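Zinc-finger (PDB 3RMQ) is of unknown function but binds a zinc ion and belongs to a zinc-finger family. Local coordinates at residues Q5-Q10 with A67-W72; T33-E38 with T63-K68; R75-L80 with V106-A111; L90-A95 with C100-V105. The protein carries 1 engineered substitution. All coordinates share one frame; numbering follows the deposited sequence. Where two conformers were deposited one is given.

The four contacts follow the chain from the zinc-binding part into the helical C-terminal part of the chain. Contacts 1 and 2, with centres about 8 Å apart, both end on helix 60-69: strand 7-12 and the turn of 33-38 reach successive turns at and near the C-terminal half of it, and the turn carries a zinc ligand. Contact 3 comes later and joins helix 74-81, which follows helix 60-69, to the end of helix 102-109. Contact 4 pairs helices 88-97 and 102-109; both its segments fall between those of contact 3, and the two centres are about 11 Å apart. Contacts 1 and 4 lie about 19 Å apart, centre to centre, and do not touch. Helix 60-69 thus connects the metal site with the later helices.

Contact 1 (Q5-Q10 with A67-W72)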
loop_
_atom_site.group_PDB
_atom_site.type_symbol
_atom_site.label_atom_id
_atom_site.label_comp_id
_atom_site.label_asym_id
_atom_site.label_seq_id
_atom_site.Cartn_x
_atom_site.Cartn_y
_atom_site.Cartn_z
ATOM N N GLN A 5 12.109 -12.396 -1.967
ATOM C CA GLN A 5 11.858 -11.144 -2.669
ATOM C C GLN A 5 11.921 -10.009 -1.669
ATOM O O GLN A 5 11.601 -10.206 -0.500
ATOM C CB GLN A 5 10.474 -11.174 -3.354
ATOM C CG GLN A 5 10.422 -12.267 -4.456
ATOM C CD GLN A 5 9.124 -12.250 -5.244
ATOM O OE1 GLN A 5 8.237 -11.446 -4.963
ATOM N NE2 GLN A 5 8.990 -13.178 -6.207
ATOM N N ARG A 6 12.261 -8.804 -2.137
ATOM C CA ARG A 6 12.428 -7.674 -1.223
ATOM C C ARG A 6 11.084 -7.247 -0.659
ATOM O O ARG A 6 11.002 -6.840 0.511
ATOM C CB ARG A 6 13.050 -6.494 -1.950
ATOM C CG ARG A 6 13.142 -5.207 -1.084
ATOM C CD ARG A 6 14.143 -5.387 0.105
ATOM N NE ARG A 6 14.139 -4.173 0.909
ATOM C CZ ARG A 6 14.758 -3.033 0.571
ATOM N NH1 ARG A 6 15.516 -2.951 -0.541
ATOM N NH2 ARG A 6 14.655 -1.983 1.372
ATOM N N TYR A 7 10.030 -7.303 -1.491
ATOM C CA TYR A 7 8.709 -6.848 -1.038
ATOM C C TYR A 7 7.676 -7.942 -1.259
ATOM O O TYR A 7 7.626 -8.548 -2.328
ATOM C CB TYR A 7 8.244 -5.636 -1.856
ATOM C CG TYR A 7 9.176 -4.449 -1.718
ATOM C CD1 TYR A 7 9.216 -3.719 -0.532
ATOM C CD2 TYR A 7 10.072 -4.124 -2.736
ATOM C CE1 TYR A 7 10.071 -2.638 -0.393
ATOM C CE2 TYR A 7 10.945 -3.050 -2.596
ATOM C CZ TYR A 7 10.940 -2.333 -1.414
ATOM O OH TYR A 7 11.793 -1.265 -1.232
ATOM N N LEU A 8 6.790 -8.108 -0.296
ATOM C CA LEU A 8 5.721 -9.127 -0.421
ATOM C C LEU A 8 4.415 -8.511 0.063
ATOM O O LEU A 8 4.427 -7.512 0.807
ATOM C CB LEU A 8 6.030 -10.368 0.422
ATOM C CG LEU A 8 7.205 -11.263 -0.068
ATOM C CD1 LEU A 8 7.452 -12.328 0.921
ATOM C CD2 LEU A 8 6.860 -11.890 -1.488
ATOM N N TRP A 9 3.304 -9.128 -0.324
ATOM C CA TRP A 9 1.986 -8.683 0.092
ATOM C C TRP A 9 1.562 -9.393 1.368
ATOM O O TRP A 9 1.937 -10.570 1.578
ATOM C CB TRP A 9 0.953 -8.971 -1.047
ATOM C CG TRP A 9 1.232 -8.147 -2.267
ATOM C CD1 TRP A 9 2.119 -8.436 -3.295
ATOM C CD2 TRP A 9 0.644 -6.869 -2.588
ATOM N NE1 TRP A 9 2.100 -7.392 -4.223
ATOM C CE2 TRP A 9 1.191 -6.448 -3.826
ATOM C CE3 TRP A 9 -0.311 -6.045 -1.947
ATOM C CZ2 TRP A 9 0.837 -5.208 -4.439
ATOM C CZ3 TRP A 9 -0.683 -4.800 -2.578
ATOM C CH2 TRP A 9 -0.102 -4.417 -3.796
ATOM N N GLN A 10 0.758 -8.708 2.190
ATOM C CA GLN A 10 0.148 -9.340 3.355
ATOM C C GLN A 10 -1.146 -8.620 3.717
ATOM O O GLN A 10 -1.139 -7.392 3.887
ATOM C CB GLN A 10 1.123 -9.300 4.557
ATOM C CG GLN A 10 0.500 -9.762 5.897
ATOM C CD GLN A 10 0.042 -11.214 5.843
ATOM O OE1 GLN A 10 0.829 -12.089 5.479
ATOM N NE2 GLN A 10 -1.239 -11.474 6.172
ATOM N N ALA A 67 5.334 0.364 -6.545
ATOM C CA ALA A 67 5.723 0.763 -7.912
ATOM C C ALA A 67 6.879 1.764 -7.891
ATOM O O ALA A 67 7.822 1.673 -8.658
ATOM C CB ALA A 67 4.536 1.379 -8.661
ATOM N N LYS A 68 6.787 2.751 -7.018
ATOM C CA LYS A 68 7.826 3.770 -6.955
ATOM C C LYS A 68 9.174 3.135 -6.544
ATOM O O LYS A 68 10.219 3.422 -7.177
ATOM C CB LYS A 68 7.427 4.865 -5.973
ATOM C CG LYS A 68 8.449 6.014 -5.867
ATOM C CD LYS A 68 8.465 6.891 -7.100
ATOM C CE LYS A 68 9.532 7.986 -6.929
ATOM N NZ LYS A 68 9.584 8.932 -8.061
ATOM N N ALA A 69 9.130 2.272 -5.507
ATOM C CA ALA A 69 10.317 1.619 -4.972
ATOM C C ALA A 69 10.949 0.792 -6.057
ATOM O O ALA A 69 12.162 0.614 -6.063
ATOM C CB ALA A 69 9.965 0.699 -3.793
ATOM N N LEU A 70 10.123 0.256 -6.955
ATOM C CA LEU A 70 10.631 -0.620 -8.011
ATOM C C LEU A 70 11.143 0.177 -9.210
ATOM O O LEU A 70 11.649 -0.399 -10.168
ATOM C CB LEU A 70 9.561 -1.607 -8.460
ATOM C CG LEU A 70 9.198 -2.648 -7.390
ATOM C CD1 LEU A 70 8.139 -3.585 -7.908
ATOM C CD2 LEU A 70 10.419 -3.469 -6.989
ATOM N N GLY A 71 11.003 1.496 -9.152
ATOM C CA GLY A 71 11.640 2.378 -10.122
ATOM C C GLY A 71 10.763 2.812 -11.289
ATOM O O GLY A 71 11.292 3.331 -12.292
ATOM N N TRP A 72 9.446 2.638 -11.194
ATOM C CA TRP A 72 8.590 3.078 -12.310
ATOM C C TRP A 72 8.623 4.577 -12.512
ATOM O O TRP A 72 8.717 5.320 -11.529
ATOM C CB TRP A 72 7.137 2.725 -12.077
ATOM C CG TRP A 72 6.870 1.314 -12.151
ATOM C CD1 TRP A 72 7.773 0.296 -12.082
ATOM C CD2 TRP A 72 5.594 0.719 -12.296
ATOM N NE1 TRP A 72 7.127 -0.908 -12.178
ATOM C CE2 TRP A 72 5.785 -0.675 -12.318
ATOM C CE3 TRP A 72 4.295 1.233 -12.399
ATOM C CZ2 TRP A 72 4.730 -1.570 -12.456
ATOM C CZ3 TRP A 72 3.247 0.347 -12.521
ATOM C CH2 TRP A 72 3.476 -1.049 -12.551
#
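With chi1 at -61°, Tyr7 sets CG anti to its own carbonyl carbon, and its ring leaves strand 7-12 in the direction of the end of helix 60-69, where it meets Ala69 and Leu70. The leucine does its share through an extended side chain (chi1 -68°, chi2 -180°), which brings a methyl nearer to the strand than its CB bond alone would suggest. The phenol end makes the closer approach: Tyr7 OH lies 3.7 Å from Ala69 CB, and the same methyl is 4.0 Å from Tyr7 CZ. Further down the ring, Tyr7 CD2 is 4.3 Å from Leu70 CD2. Both methyls come obliquely to the ring. One ring face is occupied by the preceding residue, with Arg6 CG 3.4 Å above the plane and offset toward the rim, while Arg6 NE forms a salt bridge with Asp20. On the helix side, a Schellman motif shapes the backbone. Gly71, with positive phi, donates from N to Lys68 O at 2.9 Å, and Trp72 N reaches Ala67 O at 3.2 Å. Val18 and Leu66 also touch the tyrosine. No hydrogen bond crosses between the segments, and only 104 Å² is buried, so strand and helix end are joined here by van der Waals contact at the surface, without a directional polar link.

Contact 2 (T33-E38 with T63-K68); sequences TALCGE and TIALAK. With ZN (zinc ion), chain B.
Leu35 packs against Ala65 and Leu66 in a partly buried packing contact, without a hydrogen bond between the segments, that joins the turn linking strands 32-33 and 39-40 to the middle of helix 60-69, close to the zinc ion. Two parts of the leucine do the touching. Leu35 CB faces the methyl of Ala65, with 4.1 Å between the two CB atoms, and one branch reaches further along the helix, where Leu35 CD1 comes to 3.8 Å from Leu66 N and lies over the backbone of that residue. Chi1 of -66° and chi2 of -172° extend the leucine toward the helix, which at this point presents a small alanine and lets the backbones approach to 6.6 Å between the CA atoms of Leu35 and Ala65. The leucine occupies the second position of a type I beta turn from Ala34 to Gly37, closed by Gly37 N to Ala34 O at 2.9 Å. Next in the turn is Cys36, whose SG binds the zinc ion at 2.4 Å; His17, Cys59 and Cys62 complete the four-ligand site. Cys62 lies in helix 60-69 and Cys59 just before it, so the metal joins the turn to the start of the helix that Leu35 packs on. A weak bond from Glu38 N to Cys36 SG, 3.7 Å long but nearly straight at 165°, may draw some charge from the sulfur. Val18 and Tyr7 also touch Leu35 from the strands.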
loop_
_atom_site.group_PDB
_atom_site.type_symbol
_atom_site.label_atom_id
_atom_site.label_comp_id
_atom_site.label_asym_id
_atom_site.label_seq_id
_atom_site.Cartn_x
_atom_site.Cartn_y
_atom_site.Cartn_z
ATOM N N THR A 33 4.876 -3.066 10.119
ATOM C CA THR A 33 4.564 -1.783 9.539
ATOM C C THR A 33 4.706 -1.942 8.032
ATOM O O THR A 33 5.745 -2.385 7.524
ATOM C CB THR A 33 5.530 -0.698 10.036
ATOM O OG1 THR A 33 5.386 -0.579 11.467
ATOM C CG2 THR A 33 5.186 0.628 9.394
ATOM N N ALA A 34 3.646 -1.583 7.336
ATOM C CA ALA A 34 3.606 -1.685 5.877
ATOM C C ALA A 34 4.362 -0.525 5.191
ATOM O O ALA A 34 4.755 0.479 5.834
ATOM C CB ALA A 34 2.165 -1.665 5.446
ATOM N N LEU A 35 4.531 -0.603 3.871
ATOM C CA LEU A 35 5.224 0.494 3.154
ATOM C C LEU A 35 4.465 1.814 3.341
ATOM O O LEU A 35 5.039 2.908 3.294
ATOM C CB LEU A 35 5.321 0.223 1.642
ATOM C CG LEU A 35 6.158 -0.935 1.192
ATOM C CD1 LEU A 35 6.269 -0.872 -0.357
ATOM C CD2 LEU A 35 7.514 -0.912 1.912
ATOM N N CYS A 36 3.167 1.732 3.578
ATOM C CA CYS A 36 2.371 2.972 3.684
ATOM C C CYS A 36 2.525 3.600 5.049
ATOM O O CYS A 36 2.003 4.708 5.314
ATOM C CB CYS A 36 0.873 2.687 3.434
ATOM S SG CYS A 36 0.163 1.551 4.639
ATOM N N GLY A 37 3.209 2.896 5.948
ATOM C CA GLY A 37 3.442 3.460 7.271
ATOM C C GLY A 37 2.477 3.026 8.363
ATOM O O GLY A 37 2.712 3.284 9.528
ATOM N N GLU A 38 1.394 2.348 7.993
ATOM C CA GLU A 38 0.440 1.829 8.984
ATOM C C GLU A 38 1.009 0.585 9.678
ATOM O O GLU A 38 1.512 -0.320 9.015
ATOM C CB GLU A 38 -0.886 1.467 8.306
ATOM C CG GLU A 38 -1.708 2.664 7.835
ATOM C CD GLU A 38 -2.279 3.473 8.989
ATOM O OE1 GLU A 38 -3.274 3.024 9.590
ATOM O OE2 GLU A 38 -1.727 4.549 9.291
ATOM N N THR A 63 0.491 0.046 -2.781
ATOM C CA THR A 63 0.616 -0.358 -4.200
ATOM C C THR A 63 1.464 0.671 -4.967
ATOM O O THR A 63 2.360 0.315 -5.718
ATOM C CB THR A 63 -0.790 -0.492 -4.886
ATOM O OG1 THR A 63 -1.601 -1.470 -4.195
ATOM C CG2 THR A 63 -0.640 -0.932 -6.399
ATOM N N ILE A 64 1.160 1.965 -4.767
ATOM C CA ILE A 64 1.888 3.048 -5.423
ATOM C C ILE A 64 3.316 3.122 -4.845
ATOM O O ILE A 64 4.274 3.301 -5.591
ATOM C CB ILE A 64 1.177 4.413 -5.218
ATOM C CG1 ILE A 64 -0.195 4.430 -5.911
ATOM C CG2 ILE A 64 2.066 5.595 -5.686
ATOM C CD1 ILE A 64 -0.180 3.913 -7.275
ATOM N N ALA A 65 3.458 3.002 -3.518
ATOM C CA ALA A 65 4.807 3.009 -2.894
ATOM C C ALA A 65 5.696 1.901 -3.481
ATOM O O ALA A 65 6.869 2.123 -3.779
ATOM C CB ALA A 65 4.715 2.887 -1.410
ATOM N N LEU A 66 5.127 0.706 -3.657
ATOM C CA LEU A 66 5.854 -0.425 -4.268
ATOM C C LEU A 66 6.273 -0.113 -5.714
ATOM O O LEU A 66 7.464 -0.281 -6.095
ATOM C CB LEU A 66 4.970 -1.683 -4.234
ATOM C CG LEU A 66 5.609 -2.936 -4.850
ATOM C CD1 LEU A 66 6.994 -3.243 -4.221
ATOM C CD2 LEU A 66 4.668 -4.166 -4.695
ATOM N N ALA A 67 5.334 0.364 -6.545
ATOM C CA ALA A 67 5.723 0.763 -7.912
ATOM C C ALA A 67 6.879 1.764 -7.891
ATOM O O ALA A 67 7.822 1.673 -8.658
ATOM C CB ALA A 67 4.536 1.379 -8.661
ATOM N N LYS A 68 6.787 2.751 -7.018
ATOM C CA LYS A 68 7.826 3.770 -6.955
ATOM C C LYS A 68 9.174 3.135 -6.544
ATOM O O LYS A 68 10.219 3.422 -7.177
ATOM C CB LYS A 68 7.427 4.865 -5.973
ATOM C CG LYS A 68 8.449 6.014 -5.867
ATOM C CD LYS A 68 8.465 6.891 -7.100
ATOM C CE LYS A 68 9.532 7.986 -6.929
ATOM N NZ LYS A 68 9.584 8.932 -8.061
HETATM ZN ZN ZN B . -0.586 -0.120 3.115
#

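Contact 3 (R75-L80 with V106-A111)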
loop_
_atom_site.group_PDB
_atom_site.type_symbol
_atom_site.label_atom_id
_atom_site.label_comp_id
_atom_site.label_asym_id
_atom_site.label_seq_id
_atom_site.Cartn_x
_atom_site.Cartn_y
_atom_site.Cartn_z
ATOM N N ARG A 75 4.623 8.546 -14.945
ATOM C CA ARG A 75 3.437 8.363 -15.781
ATOM C C ARG A 75 2.826 6.972 -15.628
ATOM O O ARG A 75 1.614 6.850 -15.625
ATOM C CB ARG A 75 3.700 8.670 -17.255
ATOM C CG ARG A 75 5.078 8.304 -17.730
ATOM C CD ARG A 75 5.924 9.556 -17.816
ATOM N NE ARG A 75 7.129 9.488 -16.994
ATOM C CZ ARG A 75 7.430 10.335 -16.012
ATOM N NH1 ARG A 75 6.613 11.331 -15.695
ATOM N NH2 ARG A 75 8.561 10.183 -15.341
ATOM N N GLU A 76 3.641 5.926 -15.480
ATOM C CA GLU A 76 3.090 4.581 -15.285
ATOM C C GLU A 76 2.535 4.371 -13.893
ATOM O O GLU A 76 1.632 3.571 -13.697
ATOM C CB GLU A 76 4.158 3.525 -15.497
ATOM C CG GLU A 76 4.761 3.549 -16.859
ATOM C CD GLU A 76 5.753 2.436 -17.020
ATOM O OE1 GLU A 76 6.202 1.875 -15.988
ATOM O OE2 GLU A 76 6.080 2.114 -18.177
ATOM N N ILE A 77 3.128 5.023 -12.901
ATOM C CA ILE A 77 2.571 4.976 -11.552
ATOM C C ILE A 77 1.181 5.661 -11.591
ATOM O O ILE A 77 0.234 5.213 -10.961
ATOM C CB ILE A 77 3.515 5.638 -10.516
ATOM C CG1 ILE A 77 4.849 4.895 -10.450
ATOM C CG2 ILE A 77 2.889 5.624 -9.150
ATOM C CD1 ILE A 77 5.875 5.546 -9.523
ATOM N N SER A 78 1.066 6.728 -12.367
ATOM C CA SER A 78 -0.175 7.458 -12.422
ATOM C C SER A 78 -1.290 6.570 -12.966
ATOM O O SER A 78 -2.380 6.539 -12.389
ATOM C CB SER A 78 -0.026 8.712 -13.259
ATOM O OG SER A 78 -1.220 9.439 -13.186
ATOM N N ASP A 79 -1.016 5.839 -14.053
ATOM C CA ASP A 79 -1.988 4.897 -14.636
ATOM C C ASP A 79 -2.475 3.871 -13.623
ATOM O O ASP A 79 -3.646 3.536 -13.579
ATOM C CB ASP A 79 -1.372 4.143 -15.811
ATOM C CG ASP A 79 -1.234 5.009 -17.034
ATOM O OD1 ASP A 79 -1.877 6.091 -17.063
ATOM O OD2 ASP A 79 -0.487 4.607 -17.962
ATOM N N LEU A 80 -1.548 3.383 -12.811
ATOM C CA LEU A 80 -1.827 2.418 -11.762
ATOM C C LEU A 80 -2.809 3.003 -10.720
ATOM O O LEU A 80 -3.780 2.365 -10.304
ATOM C CB LEU A 80 -0.481 2.096 -11.091
ATOM C CG LEU A 80 -0.426 1.095 -9.962
ATOM C CD1 LEU A 80 -0.976 -0.245 -10.483
ATOM C CD2 LEU A 80 1.029 0.947 -9.435
ATOM N N VAL A 106 -1.376 14.592 -5.597
ATOM C CA VAL A 106 -2.792 14.598 -5.924
ATOM C C VAL A 106 -3.003 14.350 -7.427
ATOM O O VAL A 106 -3.846 13.548 -7.806
ATOM C CB VAL A 106 -3.477 15.877 -5.465
ATOM C CG1 VAL A 106 -4.944 15.880 -5.896
ATOM C CG2 VAL A 106 -3.388 15.998 -3.938
ATOM N N GLU A 107 -2.224 15.007 -8.275
ATOM C CA GLU A 107 -2.321 14.795 -9.722
ATOM C C GLU A 107 -2.027 13.344 -10.106
ATOM O O GLU A 107 -2.742 12.743 -10.922
ATOM C CB GLU A 107 -1.409 15.780 -10.452
ATOM C CG GLU A 107 -1.968 17.196 -10.324
ATOM C CD GLU A 107 -1.105 18.282 -10.947
ATOM O OE1 GLU A 107 -0.075 17.955 -11.584
ATOM O OE2 GLU A 107 -1.470 19.474 -10.794
ATOM N N LEU A 108 -1.005 12.769 -9.478
ATOM C CA LEU A 108 -0.629 11.379 -9.703
ATOM C C LEU A 108 -1.815 10.425 -9.470
ATOM O O LEU A 108 -2.078 9.523 -10.276
ATOM C CB LEU A 108 0.544 11.038 -8.762
ATOM C CG LEU A 108 1.180 9.648 -8.752
ATOM C CD1 LEU A 108 2.560 9.724 -8.125
ATOM C CD2 LEU A 108 0.309 8.656 -8.001
ATOM N N THR A 109 -2.548 10.631 -8.375
ATOM C CA THR A 109 -3.604 9.710 -8.009
ATOM C C THR A 109 -4.753 9.771 -9.001
ATOM O O THR A 109 -5.525 8.826 -9.094
ATOM C CB THR A 109 -4.190 10.014 -6.620
ATOM O OG1 THR A 109 -4.714 11.355 -6.616
ATOM C CG2 THR A 109 -3.133 9.838 -5.516
ATOM N N GLY A 110 -4.900 10.890 -9.719
ATOM C CA GLY A 110 -6.072 11.076 -10.555
ATOM C C GLY A 110 -7.333 11.155 -9.699
ATOM O O GLY A 110 -8.439 10.910 -10.177
ATOM N N ALA A 111 -7.171 11.490 -8.425
ATOM C CA ALA A 111 -8.270 11.360 -7.451
ATOM C C ALA A 111 -9.315 12.480 -7.502
ATOM O O ALA A 111 -10.448 12.296 -7.011
ATOM C CB ALA A 111 -7.705 11.301 -6.045
#
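Ser78 and Leu108 form the tight part of this contact, their CA atoms only 4.8 Å apart. Ser78 OG donates a hydrogen bond of 3.0 Å to Leu108 O, a carbonyl in the last turn of helix 102-109. A chi1 of -175° turns the hydroxyl away from the serine's own N, and it meets the carbonyl at a C=O...donor angle of 126°, tilted 17° from the carbonyl plane. Ser78 CA also approaches Leu108 O, at 3.5 Å, in a CA-H...O contact. Beside this polar link, Ile77 CG2 touches Leu108 CD2 at 4.1 Å, the two side chains crossing at a slant on the buried side. The other flank is looser: the exposed Glu107 directs its carboxylate away from helix 74-81. Gly110, with positive phi, ends the helix, and Thr109 braces the exit through an ST turn, its OG1 accepting from Ala111 N at 3.1 Å. Around this junction, Ile77 also packs on Ile64 of helix 60-69, and Leu108 on Ala81, while Val106 and Thr109 face Ile91 and Leu94 of helix 88-97, so that helix 102-109 lies against two helices at once.

Contact 4 (L90-A95 with C100-V105)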
loop_
_atom_site.group_PDB
_atom_site.type_symbol
_atom_site.label_atom_id
_atom_site.label_comp_id
_atom_site.label_asym_id
_atom_site.label_seq_id
_atom_site.Cartn_x
_atom_site.Cartn_y
_atom_site.Cartn_z
ATOM N N LEU A 90 -5.923 8.662 2.735
ATOM C CA LEU A 90 -4.971 7.919 1.883
ATOM C C LEU A 90 -4.030 8.821 1.130
ATOM O O LEU A 90 -2.860 8.534 1.022
ATOM C CB LEU A 90 -5.701 7.049 0.869
ATOM C CG LEU A 90 -6.426 5.903 1.578
ATOM C CD1 LEU A 90 -7.414 5.254 0.648
ATOM C CD2 LEU A 90 -5.360 4.896 2.002
ATOM N N ILE A 91 -4.553 9.913 0.585
ATOM C CA ILE A 91 -3.737 10.841 -0.194
ATOM C C ILE A 91 -2.694 11.465 0.698
ATOM O O ILE A 91 -1.534 11.577 0.319
ATOM C CB ILE A 91 -4.609 11.939 -0.875
ATOM C CG1 ILE A 91 -5.626 11.275 -1.823
ATOM C CG2 ILE A 91 -3.722 12.938 -1.624
ATOM C CD1 ILE A 91 -6.721 12.267 -2.378
ATOM N N THR A 92 -3.078 11.894 1.889
ATOM C CA THR A 92 -2.087 12.565 2.716
ATOM C C THR A 92 -1.085 11.522 3.239
ATOM O O THR A 92 0.100 11.824 3.417
ATOM C CB THR A 92 -2.727 13.424 3.832
ATOM O OG1 THR A 92 -3.462 12.584 4.718
ATOM C CG2 THR A 92 -3.660 14.471 3.213
ATOM N N ARG A 93 -1.531 10.281 3.425
ATOM C CA ARG A 93 -0.601 9.209 3.778
ATOM C C ARG A 93 0.409 8.936 2.621
ATOM O O ARG A 93 1.605 8.759 2.860
ATOM C CB ARG A 93 -1.386 7.938 4.145
ATOM C CG ARG A 93 -0.523 6.788 4.628
ATOM C CD ARG A 93 -1.439 5.583 5.126
ATOM N NE ARG A 93 -2.337 6.024 6.198
ATOM C CZ ARG A 93 -3.630 5.697 6.315
ATOM N NH1 ARG A 93 -4.211 4.901 5.433
ATOM N NH2 ARG A 93 -4.361 6.171 7.332
ATOM N N LEU A 94 -0.058 8.930 1.363
ATOM C CA LEU A 94 0.866 8.726 0.224
ATOM C C LEU A 94 1.865 9.887 0.131
ATOM O O LEU A 94 3.026 9.683 -0.237
ATOM C CB LEU A 94 0.112 8.648 -1.102
ATOM C CG LEU A 94 0.949 8.405 -2.369
ATOM C CD1 LEU A 94 1.696 7.101 -2.268
ATOM C CD2 LEU A 94 0.048 8.382 -3.600
ATOM N N ALA A 95 1.413 11.106 0.412
ATOM C CA ALA A 95 2.312 12.271 0.349
ATOM C C ALA A 95 3.445 12.184 1.378
ATOM O O ALA A 95 4.488 12.816 1.212
ATOM C CB ALA A 95 1.546 13.585 0.521
ATOM N N CYS A 100 7.778 14.122 -3.889
ATOM C CA CYS A 100 7.319 15.235 -4.713
ATOM C C CYS A 100 6.333 16.153 -3.931
ATOM O O CYS A 100 6.063 15.913 -2.753
ATOM C CB CYS A 100 6.700 14.706 -6.007
ATOM S SG CYS A 100 5.410 13.471 -5.752
ATOM N N SER A 101 5.836 17.223 -4.556
ATOM C CA SER A 101 4.968 18.171 -3.846
ATOM C C SER A 101 3.585 17.554 -3.632
ATOM O O SER A 101 3.228 16.578 -4.296
ATOM C CB SER A 101 4.828 19.478 -4.614
ATOM O OG SER A 101 4.097 19.285 -5.806
ATOM N N PHE A 102 2.812 18.099 -2.703
ATOM C CA PHE A 102 1.515 17.515 -2.419
ATOM C C PHE A 102 0.647 17.571 -3.668
ATOM O O PHE A 102 -0.088 16.637 -3.969
ATOM C CB PHE A 102 0.824 18.235 -1.272
ATOM C CG PHE A 102 -0.500 17.671 -0.945
ATOM C CD1 PHE A 102 -0.603 16.496 -0.199
ATOM C CD2 PHE A 102 -1.651 18.302 -1.381
ATOM C CE1 PHE A 102 -1.856 15.946 0.124
ATOM C CE2 PHE A 102 -2.908 17.783 -1.091
ATOM C CZ PHE A 102 -3.026 16.579 -0.326
ATOM N N GLY A 103 0.750 18.668 -4.411
ATOM C CA GLY A 103 -0.020 18.808 -5.631
ATOM C C GLY A 103 0.361 17.750 -6.650
ATOM O O GLY A 103 -0.479 17.276 -7.416
ATOM N N GLU A 104 1.641 17.391 -6.678
ATOM C CA GLU A 104 2.104 16.366 -7.595
ATOM C C GLU A 104 1.536 15.024 -7.166
ATOM O O GLU A 104 1.130 14.220 -8.022
ATOM C CB GLU A 104 3.630 16.348 -7.669
ATOM C CG GLU A 104 4.181 17.579 -8.387
ATOM C CD GLU A 104 5.693 17.580 -8.514
ATOM O OE1 GLU A 104 6.381 17.265 -7.522
ATOM O OE2 GLU A 104 6.195 17.901 -9.613
ATOM N N VAL A 105 1.447 14.786 -5.856
ATOM C CA VAL A 105 0.816 13.543 -5.389
ATOM C C VAL A 105 -0.655 13.501 -5.802
ATOM O O VAL A 105 -1.133 12.489 -6.320
ATOM C CB VAL A 105 0.937 13.370 -3.863
ATOM C CG1 VAL A 105 0.050 12.224 -3.384
ATOM C CG2 VAL A 105 2.390 13.126 -3.493
#
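Phe102 and Val105, one turn apart on helix 102-109, supply the apolar surface that meets Ile91, Thr92, Leu94 and Ala95. Ala95 CB comes at the edge of the phenyl ring, near its plane, 3.7 Å from Phe102 CD1. Further out, Ile91 CG2 is 3.9 Å from Phe102 CZ and Thr92 CG2 is 3.9 Å from Phe102 CE1, both approaching the ring obliquely; the isoleucine crosses the phenylalanine at about a right angle. Val105 spreads its two branches over different neighbours. Its CG1 lies 3.8 Å from Leu94 CD2, and its CG2 sits 3.9 Å from Ala95 CA, close over the backbone of helix 88-97. The phenyl ring reaches that helix because chi1 of -180° swings CG away from the residue's own N and carries the ring tip across, although its CB bond does not aim there. No hydrogen bond passes between the segments. Behind this first shell, the start of helix 102-109 is fixed by a capping box: Glu104 N donates to Ser101 OG at 3.2 Å, and Ser101 N donates to Glu104 OE1 at 3.0 Å, although the glutamate is poorly ordered. On the opposing helix, the Thr92 hydroxyl is occupied by Pro88 O, one turn back, which leaves its methyl for the phenylalanine. These are two consecutive helices joined by a short loop, with Trp86 touching Ile91 and Leu94 and with helix 60-69 reached through Ile64, which meets Leu94, and through Pro60 and Val61, which meet Leu90.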